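Local structure of multicopper oxidase (Pseudomonas thermotolerans, 6VOW) at residues P432-H438 with L449-V455. The protein probably oxidises phenolic or related substrates in the manner of a laccase, passing electrons through its copper sites to reduce dioxygen to water. Residues are numbered along the deposited sequence.
Sequences PGVWMFH and LMAAIEV. With C2O (Cu-O-Cu linkage), chain B.
F437, chi1 t, packs against I453, with CD2 of its ring 3.6 Å from I453 CD1. The two strands, 433-438 and 450-455, run antiparallel at 151° with axes 4.5 Å apart. G433–V455, W435–I453 and F437–A451 are hydrogen-bonded pairs: G433 N to V455 O 2.7 Å, V455 N to G433 O 2.6 Å, W435 N to I453 O 2.8 Å, I453 N to W435 O 2.9 Å, F437 N to A451 O 2.8 Å, A451 N to F437 O 2.7 Å. Non-hydrogen-bonded V434–E454, M436–A452 and, at the end, H438–M450 alternate with them, CA–CA 4.1–4.5 Å. At phi/psi 149/-159, G433 requires glycine; a CB would also strike the W435 ring, whose NE1 lies 3.5 Å from V455 CG2. On the other face M436 (chi1 and chi2 m) brings CE to 3.3 Å from A452 CB. M450 SD sits obliquely 4.5 Å from the H438 ring centroid; H438, chi1 p, leads away to bind CU3 through NE2 (2.2 Å). H138 and H393 complete the histidine ligands of CU3, one copper of the trinuclear cluster characteristic of multicopper oxidases. Helix 442-446 connects these cupredoxin strands; 388-392 flanks 433-439, 368-370 flanks 450-455, and F437 and I453 face strand 375-382 of the opposing sheet.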
ATOM      1  N   PRO A 432      -5.974  15.294 -13.574  1.00 53.56           N
ATOM      2  CA  PRO A 432      -6.882  16.267 -13.022  1.00 55.91           C
ATOM      3  C   PRO A 432      -7.932  15.605 -12.117  1.00 55.82           C
ATOM      4  O   PRO A 432      -8.348  14.447 -12.324  1.00 47.91           O
ATOM      5  CB  PRO A 432      -7.508  16.912 -14.275  1.00 55.84           C
ATOM      6  CG  PRO A 432      -7.555  15.791 -15.249  1.00 50.97           C
ATOM      7  CD  PRO A 432      -6.259  15.062 -15.005  1.00 56.05           C
ATOM      8  N   GLY A 433      -8.293  16.353 -11.075  1.00 55.67           N
ATOM      9  CA  GLY A 433      -9.231  15.914 -10.089  1.00 51.91           C
ATOM     10  C   GLY A 433      -8.944  16.508  -8.745  1.00 47.63           C
ATOM     11  O   GLY A 433      -8.306  17.536  -8.656  1.00 41.62           O
ATOM     12  N   VAL A 434      -9.469  15.833  -7.731  1.00 49.10           N
ATOM     13  CA  VAL A 434      -9.321  16.215  -6.358  1.00 46.34           C
ATOM     14  C   VAL A 434      -8.812  14.998  -5.679  1.00 42.42           C
ATOM     15  O   VAL A 434      -9.512  14.060  -5.510  1.00 46.70           O
ATOM     16  CB  VAL A 434     -10.650  16.695  -5.719  1.00 57.58           C
ATOM     17  CG1 VAL A 434     -10.380  17.114  -4.261  1.00 59.68           C
ATOM     18  CG2 VAL A 434     -11.249  17.868  -6.501  1.00 58.90           C
ATOM     19  N   TRP A 435      -7.554  15.017  -5.298  1.00 41.99           N
ATOM     20  CA  TRP A 435      -6.910  13.805  -4.777  1.00 40.67           C
ATOM     21  C   TRP A 435      -6.619  13.902  -3.293  1.00 42.92           C
ATOM     22  O   TRP A 435      -5.969  14.839  -2.830  1.00 50.49           O
ATOM     23  CB  TRP A 435      -5.575  13.617  -5.474  1.00 49.57           C
ATOM     24  CG  TRP A 435      -5.771  13.733  -6.851  1.00 54.02           C
ATOM     25  CD1 TRP A 435      -5.609  14.849  -7.608  1.00 54.06           C
ATOM     26  CD2 TRP A 435      -6.335  12.753  -7.682  1.00 52.58           C
ATOM     27  NE1 TRP A 435      -6.001  14.602  -8.893  1.00 53.73           N
ATOM     28  CE2 TRP A 435      -6.449  13.313  -8.969  1.00 51.27           C
ATOM     29  CE3 TRP A 435      -6.721  11.448  -7.490  1.00 49.72           C
ATOM     30  CZ2 TRP A 435      -6.888  12.573 -10.072  1.00 49.52           C
ATOM     31  CZ3 TRP A 435      -7.193  10.725  -8.623  1.00 55.16           C
ATOM     32  CH2 TRP A 435      -7.258  11.298  -9.873  1.00 43.16           C
ATOM     33  N   MET A 436      -7.056  12.891  -2.583  1.00 40.43           N
ATOM     34  CA  MET A 436      -6.730  12.742  -1.167  1.00 46.26           C
ATOM     35  C   MET A 436      -5.235  12.586  -0.928  1.00 47.35           C
ATOM     36  O   MET A 436      -4.491  11.909  -1.666  1.00 41.57           O
ATOM     37  CB  MET A 436      -7.442  11.540  -0.514  1.00 47.28           C
ATOM     38  CG  MET A 436      -8.963  11.506  -0.645  1.00 50.75           C
ATOM     39  SD  MET A 436      -9.777  13.049  -0.093  1.00 53.76           S
ATOM     40  CE  MET A 436      -9.617  14.134  -1.529  1.00 58.52           C
ATOM     41  N   PHE A 437      -4.860  13.179   0.184  1.00 48.83           N
ATOM     42  CA  PHE A 437      -3.502  13.291   0.620  1.00 47.99           C
ATOM     43  C   PHE A 437      -3.519  13.084   2.109  1.00 47.86           C
ATOM     44  O   PHE A 437      -4.076  13.872   2.826  1.00 48.66           O
ATOM     45  CB  PHE A 437      -3.030  14.650   0.292  1.00 43.18           C
ATOM     46  CG  PHE A 437      -1.631  14.913   0.653  1.00 47.99           C
ATOM     47  CD1 PHE A 437      -0.634  14.026   0.358  1.00 50.30           C
ATOM     48  CD2 PHE A 437      -1.294  16.145   1.210  1.00 56.33           C
ATOM     49  CE1 PHE A 437       0.683  14.316   0.664  1.00 52.27           C
ATOM     50  CE2 PHE A 437       0.025  16.464   1.495  1.00 53.54           C
ATOM     51  CZ  PHE A 437       1.018  15.537   1.215  1.00 56.79           C
ATOM     52  N   HIS A 438      -3.007  11.954   2.526  1.00 38.60           N
ATOM     53  CA  HIS A 438      -3.244  11.551   3.875  1.00 37.76           C
ATOM     54  C   HIS A 438      -2.217  10.548   4.448  1.00 47.01           C
ATOM     55  O   HIS A 438      -1.451   9.841   3.729  1.00 43.46           O
ATOM     56  CB  HIS A 438      -4.691  11.066   4.011  1.00 43.63           C
ATOM     57  CG  HIS A 438      -4.903   9.724   3.411  1.00 44.98           C
ATOM     58  ND1 HIS A 438      -4.533   8.575   4.054  1.00 56.72           N
ATOM     59  CD2 HIS A 438      -5.311   9.349   2.181  1.00 61.11           C
ATOM     60  CE1 HIS A 438      -4.767   7.538   3.284  1.00 57.55           C
ATOM     61  NE2 HIS A 438      -5.238   7.985   2.148  1.00 56.10           N
ATOM     62  N   LEU A 449      -5.812  13.488   9.781  1.00 56.02           N
ATOM     63  CA  LEU A 449      -4.583  13.659   8.995  1.00 49.02           C
ATOM     64  C   LEU A 449      -4.848  13.341   7.519  1.00 52.66           C
ATOM     65  O   LEU A 449      -4.368  12.350   6.955  1.00 47.70           O
ATOM     66  CB  LEU A 449      -3.481  12.791   9.581  1.00 46.44           C
ATOM     67  CG  LEU A 449      -2.037  13.130   9.269  1.00 65.24           C
ATOM     68  CD1 LEU A 449      -1.792  14.622   9.491  1.00 73.61           C
ATOM     69  CD2 LEU A 449      -1.115  12.272  10.150  1.00 68.15           C
ATOM     70  N   MET A 450      -5.636  14.217   6.897  1.00 44.85           N
ATOM     71  CA  MET A 450      -6.009  14.072   5.529  1.00 48.71           C
ATOM     72  C   MET A 450      -6.352  15.426   4.976  1.00 57.54           C
ATOM     73  O   MET A 450      -6.868  16.316   5.684  1.00 53.52           O
ATOM     74  CB  MET A 450      -7.142  13.097   5.360  1.00 44.83           C
ATOM     75  CG  MET A 450      -7.758  13.034   3.983  1.00 55.44           C
ATOM     76  SD  MET A 450      -8.478  11.418   3.646  1.00 62.56           S
ATOM     77  CE  MET A 450     -10.051  11.368   4.507  1.00 68.99           C
ATOM     78  N   ALA A 451      -6.010  15.597   3.721  1.00 56.48           N
ATOM     79  CA  ALA A 451      -6.417  16.758   3.021  1.00 49.79           C
ATOM     80  C   ALA A 451      -6.692  16.371   1.590  1.00 51.44           C
ATOM     81  O   ALA A 451      -6.545  15.217   1.180  1.00 52.41           O
ATOM     82  CB  ALA A 451      -5.330  17.771   3.112  1.00 55.05           C
ATOM     83  N   ALA A 452      -7.156  17.336   0.841  1.00 53.91           N
ATOM     84  CA  ALA A 452      -7.463  17.144  -0.539  1.00 51.50           C
ATOM     85  C   ALA A 452      -6.670  18.187  -1.348  1.00 53.85           C
ATOM     86  O   ALA A 452      -6.563  19.364  -0.959  1.00 55.70           O
ATOM     87  CB  ALA A 452      -8.961  17.279  -0.750  1.00 51.61           C
ATOM     88  N   ILE A 453      -6.055  17.717  -2.433  1.00 56.73           N
ATOM     89  CA  ILE A 453      -5.285  18.564  -3.355  1.00 48.85           C
ATOM     90  C   ILE A 453      -6.014  18.511  -4.676  1.00 56.56           C
ATOM     91  O   ILE A 453      -6.120  17.424  -5.286  1.00 66.21           O
ATOM     92  CB  ILE A 453      -3.867  18.047  -3.536  1.00 56.48           C
ATOM     93  CG1 ILE A 453      -3.089  18.235  -2.221  1.00 51.09           C
ATOM     94  CG2 ILE A 453      -3.203  18.747  -4.726  1.00 56.57           C
ATOM     95  CD1 ILE A 453      -1.892  17.364  -2.126  1.00 62.89           C
ATOM     96  N   GLU A 454      -6.520  19.670  -5.109  1.00 50.74           N
ATOM     97  CA  GLU A 454      -7.224  19.788  -6.394  1.00 54.19           C
ATOM     98  C   GLU A 454      -6.183  19.994  -7.515  1.00 56.10           C
ATOM     99  O   GLU A 454      -5.324  20.902  -7.405  1.00 47.71           O
ATOM    100  CB  GLU A 454      -8.234  20.944  -6.369  1.00 55.83           C
ATOM    101  CG  GLU A 454      -9.074  21.013  -7.646  1.00 70.36           C
ATOM    102  CD  GLU A 454     -10.149  22.064  -7.651  1.00 70.20           C
ATOM    103  OE1 GLU A 454     -10.742  22.318  -6.588  1.00 68.96           O
ATOM    104  OE2 GLU A 454     -10.429  22.601  -8.740  1.00 93.19           O
ATOM    105  N   VAL A 455      -6.209  19.095  -8.504  1.00 40.33           N
ATOM    106  CA  VAL A 455      -5.534  19.236  -9.803  1.00 49.41           C
ATOM    107  C   VAL A 455      -6.630  19.651 -10.777  1.00 50.50           C
ATOM    108  O   VAL A 455      -7.345  18.831 -11.336  1.00 55.26           O
ATOM    109  CB  VAL A 455      -4.882  17.933 -10.335  1.00 52.04           C
ATOM    110  CG1 VAL A 455      -4.048  18.210 -11.614  1.00 53.94           C
ATOM    111  CG2 VAL A 455      -3.937  17.362  -9.330  1.00 61.87           C
TER
HETATM  112 CU2  C2O B 501      -4.322   3.068   0.281  1.00 46.92          CU
HETATM  113 CU3  C2O B 501      -6.425   7.154   0.437  1.00 49.24          CU
HETATM  114  O1  C2O B 501      -5.239   5.181   0.410  1.00 42.25           O